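Local structure of putative transcription regulator (Lactobacillus plantarum, 3K69) at residues I18-L21 with D22-D26; T119-D122 with L123-A127; L147-H150 with G151-L154. The protein probably binds DNA through a winged helix-turn-helix domain and regulates transcription as a dimer, as expected of an Rrf2-type regulator. One frame throughout, in Å; residues are numbered along the deposited sequence.

How the interactions relate
The three contacts are local, each within one run of chain, and they catch a helix at its end, in its middle and at a break. Interaction 1, partly buried, closes helix 9-22 with ring stacking and a salt bridge. Interaction 2, buried midway along helix 111-136, relies on regular backbone bonds, apolar packing and a threonine hydroxyl turned back on the helix. Interaction 3, at the surface between helices 140-148 and 152-160, depends on one hydroxyl and a glycine. Interactions 1 and 3 touch where Leu19 packs on Leu147. Within one chain the nearest atoms of interactions 2 and 3 are about 17 Å apart, yet across the dimer Thr119 of one subunit packs on Leu147 and His150 of the other.

Interaction 1 of 3, residues I18-L21 with D22-D26; sequences ILYL and DAHRD
The imidazole of His24 lies over one face of the Tyr20 ring in an offset stack, the centroids 4.5 Å apart and the planes inclined at 30°. The overlap is near the rim: His24 CE1 is 3.6 Å from Tyr20 CZ. With CG anti to the backbone N (chi1 -173°), the Tyr20 ring lies beside the carbonyl carbon, toward the C-terminal end, where His24 follows one turn on. His24 ND1 donates, nearly in the plane of its ring, to Tyr20 O at 3.1 Å, which fixes the rotation of the imidazole. Histidine suits the place because one flat ring offers a face to Tyr20 and an in-plane N-H to a carbonyl of the last turn.

Backbone bonding passes from Asp22 N to Ile18 O, four residues back, to Ala23 N to Tyr20 O and His24 N to Leu21 O, three back, as at the C-terminal end of a helix. Arg25 takes Asp22 side-on, NE and NH2 both directed to OD1; Arg25 NH2 lies 2.7 Å from Asp22 OD1, a salt bridge on its anti lone pair.

Helix 9-22, part of the probable winged helix-turn-helix domain, ends here among its neighbours: Tyr20 OH bonds Glu33 of helix 31-38, Asp22 OD2 bonds Gln144 and Leu19 packs on Met140 and Leu143 of helix 140-148, and Arg25 NH2 reaches Leu72 O, just past strand 67-69.

Interaction 2 of 3, residues T119-D122 with L123-A127; sequences TLTD and LFTVA
Residues 119-127 form about two and a half turns of helix 111-136, with Leu123 N, Phe124 N, Thr125 N and Val126 N each bonded to the carbonyl oxygen four residues earlier. Thr125 adds a second bond of its own: OG1 donates to Thr121 O at 2.6 Å, while Thr125 N donates to that same oxygen at 2.9 Å. The two donors come from opposite faces of the carbonyl plane, and the hydroxyl bond helps to hold the Thr125 side chain in one rotamer. A chi1 of -52° sets OG1 beside the backbone N and thereby turns it back along the helix. Thr121 does likewise one turn earlier, its hydroxyl bonding Ser117 O. Threonine fits such a place because its hydroxyl can be satisfied by the helix itself. The side chains of Thr121 and Thr125 lie alongside one another and point the same way, Thr121 CG2 being 4.0 Å from Thr125 OG1.

The apolar side chains of Leu120 and Leu123 also run side by side, their CD2 methyls 3.9 Å apart. A chi1 of -67° turns the Phe124 ring back over the preceding turn, so that Phe124 CG comes 3.1 Å from Leu120 O, the carbonyl oxygen that Phe124 N already bonds, and CE2 of Phe124 lies 3.9 Å from Leu120 CB. The Phe124 ring also meets that of Tyr93, and Leu120, Thr121 and Phe124 all lie on Ile97.

The second subunit lies against several of the same side chains: its Asp146 bonds Thr119 OG1, its Ser12 packs on Leu120, its Tyr135 on Phe124 and its Tyr134 on Val126. Such a long helix, with its leucine, phenylalanine and valine side chains set in a dimer interface, is consistent with the dimerisation helix of Rrf2-type regulators.

Interaction 3 of 3, residues L147-H150 with G151-L154; sequences LNHH and GTFL
Thr152 closes the turn on His149 with its side chain: OG1 donates to His149 O at 2.8 Å, tilted only slightly from the carbonyl plane. With chi1 at -71° the hydroxyl lies beside the backbone N and so can reach back over the turn. This is the tight part of the contact. Gly151, at the third position of a type II beta turn from His149 to Thr152, takes the positive phi of 93° that a residue without a side chain adopts easily.

The solvent side is looser. There the exposed His149 crosses Thr152 at about a right angle and meets the hydroxyl with the edge of its ring, His149 CD2 standing 3.7 Å from Thr152 OG1. His150 instead faces the second subunit, its NE2 bonding Asn115 of that chain, while a water lies between His150 ND1, at 2.9 Å, and Gly151 N, at 3.1 Å.

Gly151 takes the N-cap position of helix 152-160, and Asp146 from the preceding helix bonds Phe153 N in its first turn. Together these features make a glycine-containing type II turn linking two consecutive helices, where it packs against the second subunit.

Interaction 1 of 3, residues I18-L21 with D22-D26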
ATOM      1  N   ILE A  18       7.922   6.842  19.908  1.00 16.90           N
ATOM      2  CA  ILE A  18       9.314   6.452  20.171  1.00 16.46           C
ATOM      3  C   ILE A  18      10.260   7.653  20.118  1.00 17.79           C
ATOM      4  O   ILE A  18      11.121   7.799  20.979  1.00 17.09           O
ATOM      5  CB  ILE A  18       9.799   5.330  19.233  1.00 15.54           C
ATOM      6  CG1 ILE A  18       8.927   4.078  19.460  1.00 19.23           C
ATOM      7  CG2 ILE A  18      11.286   5.029  19.512  1.00 17.44           C
ATOM      8  CD1 ILE A  18       9.011   3.001  18.355  1.00 16.83           C
ATOM      9  N   LEU A  19      10.119   8.506  19.115  1.00 16.81           N
ATOM     10  CA  LEU A  19      10.981   9.686  19.044  1.00 17.67           C
ATOM     11  C   LEU A  19      10.763  10.615  20.251  1.00 15.16           C
ATOM     12  O   LEU A  19      11.712  11.151  20.814  1.00 14.59           O
ATOM     13  CB  LEU A  19      10.797  10.436  17.736  1.00 17.35           C
ATOM     14  CG  LEU A  19      11.243   9.726  16.460  1.00 17.34           C
ATOM     15  CD1 LEU A  19      10.563  10.425  15.297  1.00 13.93           C
ATOM     16  CD2 LEU A  19      12.728   9.708  16.332  1.00 18.17           C
ATOM     17  N   TYR A  20       9.521  10.762  20.676  1.00 19.11           N
ATOM     18  CA  TYR A  20       9.210  11.631  21.791  1.00 16.42           C
ATOM     19  C   TYR A  20       9.838  11.084  23.069  1.00 19.91           C
ATOM     20  O   TYR A  20      10.519  11.825  23.816  1.00 18.86           O
ATOM     21  CB  TYR A  20       7.710  11.801  21.971  1.00 17.69           C
ATOM     22  CG  TYR A  20       7.366  12.836  23.017  1.00 17.12           C
ATOM     23  CD1 TYR A  20       7.224  14.184  22.658  1.00 21.57           C
ATOM     24  CD2 TYR A  20       7.220  12.490  24.367  1.00 19.15           C
ATOM     25  CE1 TYR A  20       6.913  15.169  23.608  1.00 20.41           C
ATOM     26  CE2 TYR A  20       6.914  13.484  25.342  1.00 17.33           C
ATOM     27  CZ  TYR A  20       6.745  14.813  24.943  1.00 13.74           C
ATOM     28  OH  TYR A  20       6.461  15.809  25.864  1.00 14.97           O
ATOM     29  N   LEU A  21       9.648   9.782  23.291  1.00 17.97           N
ATOM     30  CA  LEU A  21      10.232   9.124  24.459  1.00 19.01           C
ATOM     31  C   LEU A  21      11.789   9.155  24.460  1.00 19.07           C
ATOM     32  O   LEU A  21      12.400   9.291  25.512  1.00 15.29           O
ATOM     33  CB  LEU A  21       9.676   7.711  24.615  1.00 17.20           C
ATOM     34  CG  LEU A  21       8.158   7.649  24.909  1.00 17.55           C
ATOM     35  CD1 LEU A  21       7.610   6.259  24.830  1.00 17.96           C
ATOM     36  CD2 LEU A  21       7.759   8.322  26.232  1.00 16.67           C
ATOM     37  N   ASP A  22      12.399   9.059  23.285  1.00 17.71           N
ATOM     38  CA  ASP A  22      13.853   9.174  23.126  1.00 19.45           C
ATOM     39  C   ASP A  22      14.324  10.572  23.575  1.00 18.71           C
ATOM     40  O   ASP A  22      15.442  10.693  24.017  1.00 20.25           O
ATOM     41  CB  ASP A  22      14.245   8.938  21.651  1.00 19.72           C
ATOM     42  CG  ASP A  22      15.730   9.117  21.386  1.00 23.50           C
ATOM     43  OD1 ASP A  22      16.507   8.229  21.801  1.00 19.71           O
ATOM     44  OD2 ASP A  22      16.112  10.126  20.753  1.00 22.56           O
ATOM     45  N   ALA A  23      13.482  11.600  23.453  1.00 18.52           N
ATOM     46  CA  ALA A  23      13.858  12.978  23.853  1.00 17.63           C
ATOM     47  C   ALA A  23      13.665  13.192  25.340  1.00 17.70           C
ATOM     48  O   ALA A  23      14.062  14.206  25.886  1.00 19.97           O
ATOM     49  CB  ALA A  23      13.055  14.039  23.029  1.00 16.44           C
ATOM     50  N   HIS A  24      13.066  12.228  26.030  1.00 17.61           N
ATOM     51  CA  HIS A  24      12.711  12.410  27.421  1.00 17.12           C
ATOM     52  C   HIS A  24      13.018  11.140  28.205  1.00 18.29           C
ATOM     53  O   HIS A  24      12.186  10.661  28.967  1.00 15.06           O
ATOM     54  CB  HIS A  24      11.228  12.765  27.513  1.00 18.83           C
ATOM     55  CG  HIS A  24      10.901  14.116  26.966  1.00 18.47           C
ATOM     56  ND1 HIS A  24      10.410  14.309  25.689  1.00 24.46           N
ATOM     57  CD2 HIS A  24      11.057  15.347  27.500  1.00 19.60           C
ATOM     58  CE1 HIS A  24      10.255  15.605  25.475  1.00 15.07           C
ATOM     59  NE2 HIS A  24      10.629  16.253  26.563  1.00 22.03           N
ATOM     60  N   ARG A  25      14.231  10.613  28.026  1.00 17.41           N
ATOM     61  CA  ARG A  25      14.604   9.317  28.617  1.00 18.82           C
ATOM     62  C   ARG A  25      14.702   9.379  30.133  1.00 19.80           C
ATOM     63  O   ARG A  25      14.629   8.348  30.774  1.00 22.90           O
ATOM     64  CB  ARG A  25      15.920   8.784  28.049  1.00 18.70           C
ATOM     65  CG  ARG A  25      15.781   8.201  26.677  1.00 17.77           C
ATOM     66  CD  ARG A  25      17.130   8.025  26.005  1.00 17.02           C
ATOM     67  NE  ARG A  25      17.004   7.487  24.652  1.00 22.20           N
ATOM     68  CZ  ARG A  25      16.973   6.193  24.323  1.00 25.06           C
ATOM     69  NH1 ARG A  25      17.077   5.258  25.236  1.00 19.52           N
ATOM     70  NH2 ARG A  25      16.848   5.831  23.059  1.00 26.86           N
ATOM     71  N   ASP A  26      14.829  10.577  30.697  1.00 20.45           N
ATOM     72  CA  ASP A  26      14.790  10.779  32.151  1.00 25.35           C
ATOM     73  C   ASP A  26      13.384  10.764  32.804  1.00 25.90           C
ATOM     74  O   ASP A  26      13.259  11.032  33.967  1.00 26.27           O
ATOM     75  CB  ASP A  26      15.464  12.130  32.482  1.00 26.53           C
ATOM     76  CG  ASP A  26      14.697  13.381  31.866  1.00 46.64           C
ATOM     77  OD1 ASP A  26      13.777  13.242  30.993  1.00 44.85           O
ATOM     78  OD2 ASP A  26      15.020  14.532  32.270  1.00 53.04           O
TER
HETATM   79  O   HOH W   1      13.969  12.118  19.989  1.00 34.76           O
HETATM   80  O   HOH W   2      11.345   8.057  27.934  1.00 19.36           O

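Interaction 2 of 3, residues T119-D122 with L123-A127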
ATOM      1  N   THR A 119      -4.638 -15.572  -8.800  1.00 12.79           N
ATOM      2  CA  THR A 119      -3.632 -14.761  -9.500  1.00 13.01           C
ATOM      3  C   THR A 119      -3.370 -13.376  -8.896  1.00 12.55           C
ATOM      4  O   THR A 119      -2.216 -12.978  -8.663  1.00 13.24           O
ATOM      5  CB  THR A 119      -4.061 -14.591 -10.964  1.00 11.96           C
ATOM      6  OG1 THR A 119      -3.913 -15.865 -11.596  1.00 16.15           O
ATOM      7  CG2 THR A 119      -3.191 -13.482 -11.729  1.00 14.16           C
ATOM      8  N   LEU A 120      -4.436 -12.645  -8.604  1.00 11.89           N
ATOM      9  CA  LEU A 120      -4.286 -11.324  -7.977  1.00 12.20           C
ATOM     10  C   LEU A 120      -3.813 -11.379  -6.567  1.00 12.89           C
ATOM     11  O   LEU A 120      -3.024 -10.526  -6.143  1.00 14.08           O
ATOM     12  CB  LEU A 120      -5.567 -10.492  -8.095  1.00 14.43           C
ATOM     13  CG  LEU A 120      -5.864 -10.007  -9.506  1.00 16.48           C
ATOM     14  CD1 LEU A 120      -7.232  -9.341  -9.483  1.00 17.74           C
ATOM     15  CD2 LEU A 120      -4.744  -9.051 -10.048  1.00 15.98           C
ATOM     16  N   THR A 121      -4.277 -12.385  -5.823  1.00 13.73           N
ATOM     17  CA  THR A 121      -3.792 -12.601  -4.478  1.00 13.17           C
ATOM     18  C   THR A 121      -2.274 -12.823  -4.486  1.00 15.85           C
ATOM     19  O   THR A 121      -1.560 -12.221  -3.695  1.00 14.72           O
ATOM     20  CB  THR A 121      -4.516 -13.765  -3.742  1.00 15.83           C
ATOM     21  OG1 THR A 121      -5.903 -13.465  -3.652  1.00 15.79           O
ATOM     22  CG2 THR A 121      -3.941 -13.984  -2.302  1.00 16.79           C
ATOM     23  N   ASP A 122      -1.781 -13.671  -5.382  1.00 15.07           N
ATOM     24  CA  ASP A 122      -0.344 -13.883  -5.440  1.00 16.00           C
ATOM     25  C   ASP A 122       0.405 -12.589  -5.847  1.00 15.05           C
ATOM     26  O   ASP A 122       1.397 -12.216  -5.214  1.00 17.99           O
ATOM     27  CB  ASP A 122       0.003 -14.998  -6.396  1.00 17.65           C
ATOM     28  CG  ASP A 122      -0.411 -16.383  -5.902  1.00 21.82           C
ATOM     29  OD1 ASP A 122      -0.847 -16.544  -4.725  1.00 20.43           O
ATOM     30  OD2 ASP A 122      -0.280 -17.339  -6.717  1.00 20.60           O
ATOM     31  N   LEU A 123      -0.087 -11.939  -6.895  1.00 13.30           N
ATOM     32  CA  LEU A 123       0.431 -10.668  -7.353  1.00 14.08           C
ATOM     33  C   LEU A 123       0.568  -9.610  -6.204  1.00 16.60           C
ATOM     34  O   LEU A 123       1.656  -9.074  -5.963  1.00 11.70           O
ATOM     35  CB  LEU A 123      -0.421 -10.134  -8.494  1.00 12.92           C
ATOM     36  CG  LEU A 123       0.103  -8.860  -9.192  1.00 16.96           C
ATOM     37  CD1 LEU A 123       1.397  -9.088  -9.969  1.00 12.26           C
ATOM     38  CD2 LEU A 123      -0.972  -8.167 -10.056  1.00 14.17           C
ATOM     39  N   PHE A 124      -0.545  -9.333  -5.532  1.00 15.86           N
ATOM     40  CA  PHE A 124      -0.624  -8.357  -4.429  1.00 15.82           C
ATOM     41  C   PHE A 124       0.249  -8.770  -3.243  1.00 15.28           C
ATOM     42  O   PHE A 124       0.884  -7.928  -2.612  1.00 16.74           O
ATOM     43  CB  PHE A 124      -2.066  -8.237  -3.931  1.00 13.23           C
ATOM     44  CG  PHE A 124      -3.032  -7.638  -4.909  1.00 13.34           C
ATOM     45  CD1 PHE A 124      -2.636  -6.721  -5.874  1.00 18.39           C
ATOM     46  CD2 PHE A 124      -4.366  -7.952  -4.839  1.00 13.78           C
ATOM     47  CE1 PHE A 124      -3.590  -6.150  -6.765  1.00 13.05           C
ATOM     48  CE2 PHE A 124      -5.312  -7.399  -5.724  1.00 18.46           C
ATOM     49  CZ  PHE A 124      -4.906  -6.486  -6.675  1.00 15.58           C
ATOM     50  N   THR A 125       0.300 -10.074  -2.947  1.00 17.27           N
ATOM     51  CA  THR A 125       1.136 -10.572  -1.845  1.00 18.16           C
ATOM     52  C   THR A 125       2.616 -10.422  -2.130  1.00 16.58           C
ATOM     53  O   THR A 125       3.373  -9.956  -1.273  1.00 19.65           O
ATOM     54  CB  THR A 125       0.802 -12.030  -1.469  1.00 18.98           C
ATOM     55  OG1 THR A 125      -0.606 -12.135  -1.234  1.00 15.91           O
ATOM     56  CG2 THR A 125       1.565 -12.468  -0.211  1.00 19.52           C
ATOM     57  N   VAL A 126       3.057 -10.812  -3.320  1.00 17.63           N
ATOM     58  CA  VAL A 126       4.451 -10.604  -3.680  1.00 14.86           C
ATOM     59  C   VAL A 126       4.822  -9.102  -3.659  1.00 18.34           C
ATOM     60  O   VAL A 126       5.898  -8.720  -3.164  1.00 15.46           O
ATOM     61  CB  VAL A 126       4.781 -11.270  -5.066  1.00 13.68           C
ATOM     62  CG1 VAL A 126       6.194 -10.953  -5.479  1.00 13.49           C
ATOM     63  CG2 VAL A 126       4.562 -12.835  -4.973  1.00 10.16           C
ATOM     64  N   ALA A 127       3.943  -8.265  -4.231  1.00 17.20           N
ATOM     65  CA  ALA A 127       4.167  -6.833  -4.303  1.00 17.21           C
ATOM     66  C   ALA A 127       4.272  -6.295  -2.891  1.00 16.20           C
ATOM     67  O   ALA A 127       5.128  -5.486  -2.618  1.00 16.79           O
ATOM     68  CB  ALA A 127       3.001  -6.102  -5.076  1.00 15.96           C
TER

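Interaction 3 of 3, residues L147-H150 with G151-L154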
ATOM      1  N   LEU A 147      15.120  12.865  10.064  1.00 17.88           N
ATOM      2  CA  LEU A 147      14.428  13.919  10.812  1.00 19.18           C
ATOM      3  C   LEU A 147      15.354  15.084  11.108  1.00 19.30           C
ATOM      4  O   LEU A 147      14.912  16.227  11.101  1.00 18.64           O
ATOM      5  CB  LEU A 147      13.976  13.347  12.135  1.00 19.47           C
ATOM      6  CG  LEU A 147      12.800  13.939  12.878  1.00 34.45           C
ATOM      7  CD1 LEU A 147      11.448  13.488  12.265  1.00 27.28           C
ATOM      8  CD2 LEU A 147      12.960  13.497  14.343  1.00 26.21           C
ATOM      9  N   ASN A 148      16.615  14.786  11.413  1.00 18.13           N
ATOM     10  CA  ASN A 148      17.624  15.829  11.702  1.00 20.19           C
ATOM     11  C   ASN A 148      18.323  16.379  10.446  1.00 22.26           C
ATOM     12  O   ASN A 148      18.656  17.557  10.398  1.00 28.00           O
ATOM     13  CB  ASN A 148      18.705  15.296  12.660  1.00 18.72           C
ATOM     14  CG  ASN A 148      18.179  14.998  14.050  1.00 28.87           C
ATOM     15  OD1 ASN A 148      17.262  15.656  14.553  1.00 30.33           O
ATOM     16  ND2 ASN A 148      18.781  13.995  14.694  1.00 31.24           N
ATOM     17  N   HIS A 149      18.588  15.523   9.459  1.00 18.37           N
ATOM     18  CA  HIS A 149      19.117  15.951   8.178  1.00 15.56           C
ATOM     19  C   HIS A 149      18.201  15.470   7.057  1.00 16.28           C
ATOM     20  O   HIS A 149      18.272  14.314   6.616  1.00 17.33           O
ATOM     21  CB  HIS A 149      20.555  15.474   7.946  1.00 11.89           C
ATOM     22  CG  HIS A 149      21.135  15.972   6.667  1.00 15.61           C
ATOM     23  ND1 HIS A 149      21.472  17.288   6.487  1.00 11.90           N
ATOM     24  CD2 HIS A 149      21.385  15.354   5.486  1.00 13.69           C
ATOM     25  CE1 HIS A 149      21.920  17.462   5.253  1.00 18.06           C
ATOM     26  NE2 HIS A 149      21.870  16.299   4.625  1.00 16.92           N
ATOM     27  N   HIS A 150      17.304  16.356   6.626  1.00 15.91           N
ATOM     28  CA  HIS A 150      16.300  15.995   5.641  1.00 16.49           C
ATOM     29  C   HIS A 150      16.938  15.606   4.315  1.00 16.62           C
ATOM     30  O   HIS A 150      17.991  16.091   3.974  1.00 17.98           O
ATOM     31  CB  HIS A 150      15.275  17.134   5.449  1.00 14.10           C
ATOM     32  CG  HIS A 150      14.336  17.267   6.603  1.00 18.14           C
ATOM     33  ND1 HIS A 150      13.435  16.284   6.929  1.00 15.32           N
ATOM     34  CD2 HIS A 150      14.209  18.222   7.552  1.00 17.73           C
ATOM     35  CE1 HIS A 150      12.761  16.647   8.002  1.00 17.58           C
ATOM     36  NE2 HIS A 150      13.217  17.815   8.406  1.00 16.77           N
ATOM     37  N   GLY A 151      16.285  14.692   3.608  1.00 17.02           N
ATOM     38  CA  GLY A 151      16.733  14.215   2.315  1.00 18.21           C
ATOM     39  C   GLY A 151      17.584  12.973   2.402  1.00 18.18           C
ATOM     40  O   GLY A 151      18.093  12.505   1.389  1.00 17.36           O
ATOM     41  N   THR A 152      17.762  12.437   3.606  1.00 19.64           N
ATOM     42  CA  THR A 152      18.606  11.238   3.800  1.00 21.04           C
ATOM     43  C   THR A 152      17.988   9.989   3.134  1.00 20.32           C
ATOM     44  O   THR A 152      18.670   9.229   2.483  1.00 18.11           O
ATOM     45  CB  THR A 152      18.874  11.013   5.328  1.00 22.93           C
ATOM     46  OG1 THR A 152      19.768  12.031   5.810  1.00 21.73           O
ATOM     47  CG2 THR A 152      19.470   9.651   5.610  1.00 25.42           C
ATOM     48  N   PHE A 153      16.685   9.787   3.278  1.00 17.58           N
ATOM     49  CA  PHE A 153      16.015   8.689   2.573  1.00 17.91           C
ATOM     50  C   PHE A 153      16.028   8.881   1.078  1.00 18.20           C
ATOM     51  O   PHE A 153      16.172   7.901   0.343  1.00 16.34           O
ATOM     52  CB  PHE A 153      14.572   8.462   3.075  1.00 18.40           C
ATOM     53  CG  PHE A 153      14.513   7.888   4.438  1.00 15.84           C
ATOM     54  CD1 PHE A 153      15.034   6.622   4.698  1.00 13.86           C
ATOM     55  CD2 PHE A 153      13.878   8.570   5.473  1.00 23.49           C
ATOM     56  CE1 PHE A 153      14.998   6.091   5.985  1.00 20.34           C
ATOM     57  CE2 PHE A 153      13.824   8.028   6.750  1.00 17.16           C
ATOM     58  CZ  PHE A 153      14.376   6.792   7.004  1.00 23.11           C
ATOM     59  N   LEU A 154      15.891  10.128   0.632  1.00 18.60           N
ATOM     60  CA  LEU A 154      15.885  10.424  -0.799  1.00 18.08           C
ATOM     61  C   LEU A 154      17.250  10.133  -1.418  1.00 17.46           C
ATOM     62  O   LEU A 154      17.325   9.588  -2.504  1.00 19.54           O
ATOM     63  CB  LEU A 154      15.446  11.863  -1.094  1.00 18.59           C
ATOM     64  CG  LEU A 154      13.990  12.225  -0.762  1.00 17.84           C
ATOM     65  CD1 LEU A 154      13.722  13.738  -0.923  1.00 16.52           C
ATOM     66  CD2 LEU A 154      12.988  11.353  -1.593  1.00 15.91           C
TER
HETATM   67  O   HOH W   3      13.449  14.250   4.873  1.00 20.00           O